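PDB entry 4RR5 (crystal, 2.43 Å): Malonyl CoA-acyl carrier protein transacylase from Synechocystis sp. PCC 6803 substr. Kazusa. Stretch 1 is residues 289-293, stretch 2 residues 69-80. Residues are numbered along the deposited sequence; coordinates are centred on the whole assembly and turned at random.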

# COMPACT_ATOMS: atom_id res chain seq x y z
N ASP A 289 20.53 -2.80 2.76
CA ASP A 289 20.20 -1.74 1.82
C ASP A 289 20.58 -0.39 2.40
O ASP A 289 21.13 0.46 1.71
CB ASP A 289 18.70 -1.73 1.48
CG ASP A 289 18.21 -3.07 0.99
OD1 ASP A 289 18.93 -3.70 0.20
OD2 ASP A 289 17.10 -3.48 1.39
N LEU A 290 20.24 -0.19 3.66
CA LEU A 290 20.46 1.10 4.31
C LEU A 290 21.93 1.45 4.34
O LEU A 290 22.33 2.61 4.17
CB LEU A 290 19.90 1.08 5.73
CG LEU A 290 18.41 1.30 5.91
CD1 LEU A 290 17.98 0.88 7.32
CD2 LEU A 290 18.05 2.76 5.64
N ASN A 291 22.75 0.42 4.55
CA ASN A 291 24.17 0.61 4.78
C ASN A 291 24.94 1.02 3.52
O ASN A 291 26.02 1.60 3.62
CB ASN A 291 24.76 -0.66 5.39
CG ASN A 291 24.20 -0.94 6.77
OD1 ASN A 291 23.63 -0.05 7.41
ND2 ASN A 291 24.36 -2.19 7.23
N SER A 292 24.37 0.72 2.35
CA SER A 292 24.98 1.06 1.07
C SER A 292 24.63 2.47 0.67
O SER A 292 24.94 2.91 -0.44
CB SER A 292 24.50 0.10 -0.01
OG SER A 292 24.52 -1.24 0.46
N LEU A 293 23.99 3.18 1.59
CA LEU A 293 23.53 4.53 1.37
C LEU A 293 22.47 4.56 0.26
O LEU A 293 21.28 4.33 0.52
CB LEU A 293 24.71 5.46 1.04
CG LEU A 293 25.20 6.26 2.25
CD1 LEU A 293 25.62 5.34 3.40
CD2 LEU A 293 26.32 7.23 1.87
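Stretch 2 (69-80) ILADLLRDKGFQ

The most telling feature of this contact is a lysine used twice over: the aliphatic part of Lys77 packs against two leucines, while its ammonium reaches back to a backbone carbonyl near the end of the chain. Lys77 NZ gives a weak hydrogen bond to Leu290 O at 3.2 Å, and that same oxygen also accepts from Leu293 N at 3.1 Å, so one carbonyl serves both the local turn and the contact. Stretch 1 carries the end of a helix that begins earlier in the chain, with Asp289 and Leu290 helical. Below the charge, Lys77 CE lies 3.7 Å from Leu293 CD1, and Lys77 CD 4.3 Å from Leu290 CD2.

Stretch 2 enters already helical, the helix runs through Asp76, and Gly78 is the first residue to leave helical backbone angles. Gly78, at phi 101°, closes the helix in a Schellman motif: Gly78 N bonds to Arg75 O at 2.7 Å, and Phe79 N, more weakly, to Leu74 O at 3.1 Å. A side chain at Gly78 would be jammed against the carbonyl oxygen of Lys77, so the backbone itself calls for glycine. Past this turn the chain is extended at Phe79 and Gln80.

The two stretches run in the same general sense, Leu290 lying nearest Leu74 (CA to CA 7.2 Å) and Leu293 nearest Lys77 (CA to CA 8.0 Å).

Leu290 is the buried peg. Its CA-to-CB bond points sideways, yet its m,t rotamer brings its methyls against the side chains of the helix: CD1 meets Leu73 CD1 at 3.6 Å and Leu70 CD2 at 4.1 Å, while CD2 meets Leu74 CD2 at 3.8 Å. Farther along, the CA-to-CB bond of Phe79 points toward stretch 1, and the ring meets Leu293 at its edge, with Phe79 CZ 3.9 Å from Leu293 CG. The rule is economical: leucines receive the peg, and a lysine and a phenylalanine flanking the glycine hold the final residue.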

# COMPACT_ATOMS: atom_id res chain seq x y z
N ILE A 69 9.53 2.38 10.44
CA ILE A 69 10.88 2.22 10.96
C ILE A 69 11.91 2.52 9.87
O ILE A 69 12.86 3.27 10.09
CB ILE A 69 11.11 0.80 11.54
CG1 ILE A 69 10.51 0.71 12.94
CG2 ILE A 69 12.60 0.43 11.57
CD1 ILE A 69 10.31 -0.67 13.43
N LEU A 70 11.72 1.96 8.69
CA LEU A 70 12.61 2.26 7.56
C LEU A 70 12.66 3.75 7.22
O LEU A 70 13.75 4.29 6.95
CB LEU A 70 12.18 1.45 6.33
CG LEU A 70 12.61 -0.00 6.43
CD1 LEU A 70 11.93 -0.83 5.35
CD2 LEU A 70 14.14 -0.12 6.37
N ALA A 71 11.51 4.42 7.24
CA ALA A 71 11.48 5.85 6.97
C ALA A 71 12.33 6.64 7.97
O ALA A 71 13.06 7.57 7.60
CB ALA A 71 10.05 6.36 6.99
N ASP A 72 12.23 6.28 9.24
CA ASP A 72 12.98 6.98 10.26
C ASP A 72 14.46 6.63 10.18
O ASP A 72 15.32 7.47 10.47
CB ASP A 72 12.44 6.67 11.64
CG ASP A 72 11.07 7.25 11.85
OD1 ASP A 72 10.69 8.14 11.06
OD2 ASP A 72 10.38 6.84 12.79
N LEU A 73 14.78 5.40 9.79
CA LEU A 73 16.17 5.00 9.62
C LEU A 73 16.82 5.80 8.48
O LEU A 73 17.95 6.27 8.62
CB LEU A 73 16.27 3.50 9.36
CG LEU A 73 16.01 2.67 10.61
CD1 LEU A 73 15.98 1.20 10.26
CD2 LEU A 73 17.06 2.98 11.67
N LEU A 74 16.09 5.96 7.38
CA LEU A 74 16.50 6.80 6.26
C LEU A 74 16.74 8.25 6.70
O LEU A 74 17.77 8.84 6.37
CB LEU A 74 15.45 6.75 5.16
CG LEU A 74 15.56 5.49 4.33
CD1 LEU A 74 14.27 5.22 3.52
CD2 LEU A 74 16.80 5.57 3.42
N ARG A 75 15.80 8.80 7.46
CA ARG A 75 15.95 10.14 8.00
C ARG A 75 17.21 10.27 8.84
O ARG A 75 18.00 11.19 8.64
CB ARG A 75 14.72 10.53 8.82
CG ARG A 75 13.51 10.82 7.94
CD ARG A 75 12.44 11.62 8.65
NE ARG A 75 11.33 11.92 7.76
CZ ARG A 75 11.36 12.86 6.81
NH1 ARG A 75 12.45 13.60 6.63
NH2 ARG A 75 10.31 13.05 6.04
N ASP A 76 17.41 9.33 9.76
CA ASP A 76 18.60 9.33 10.60
C ASP A 76 19.90 9.35 9.80
O ASP A 76 20.87 9.99 10.20
CB ASP A 76 18.57 8.12 11.54
CG ASP A 76 19.43 8.33 12.77
OD1 ASP A 76 19.08 9.20 13.59
OD2 ASP A 76 20.45 7.61 12.90
N LYS A 77 19.93 8.65 8.67
CA LYS A 77 21.10 8.68 7.79
C LYS A 77 21.21 9.99 7.01
O LYS A 77 22.16 10.20 6.26
CB LYS A 77 21.07 7.51 6.81
CG LYS A 77 21.10 6.14 7.46
CD LYS A 77 21.55 5.06 6.46
CE LYS A 77 22.99 5.26 6.01
NZ LYS A 77 23.88 4.14 6.45
N GLY A 78 20.24 10.89 7.17
CA GLY A 78 20.27 12.16 6.47
C GLY A 78 19.39 12.28 5.23
O GLY A 78 19.08 13.39 4.80
N PHE A 79 18.97 11.16 4.65
CA PHE A 79 18.14 11.19 3.46
C PHE A 79 16.72 11.68 3.75
O PHE A 79 16.15 11.37 4.80
CB PHE A 79 18.09 9.82 2.81
CG PHE A 79 19.43 9.31 2.38
CD1 PHE A 79 19.98 9.68 1.17
CD2 PHE A 79 20.14 8.43 3.19
CE1 PHE A 79 21.22 9.19 0.77
CE2 PHE A 79 21.38 7.94 2.81
CZ PHE A 79 21.91 8.31 1.60
N GLN A 80 16.16 12.43 2.81
CA GLN A 80 14.81 12.96 2.95
C GLN A 80 14.06 12.85 1.64
O GLN A 80 14.68 12.94 0.58
CB GLN A 80 14.85 14.41 3.42
CG GLN A 80 15.14 14.53 4.90
CD GLN A 80 15.33 15.97 5.32
OE1 GLN A 80 15.66 16.83 4.51
NE2 GLN A 80 15.13 16.24 6.61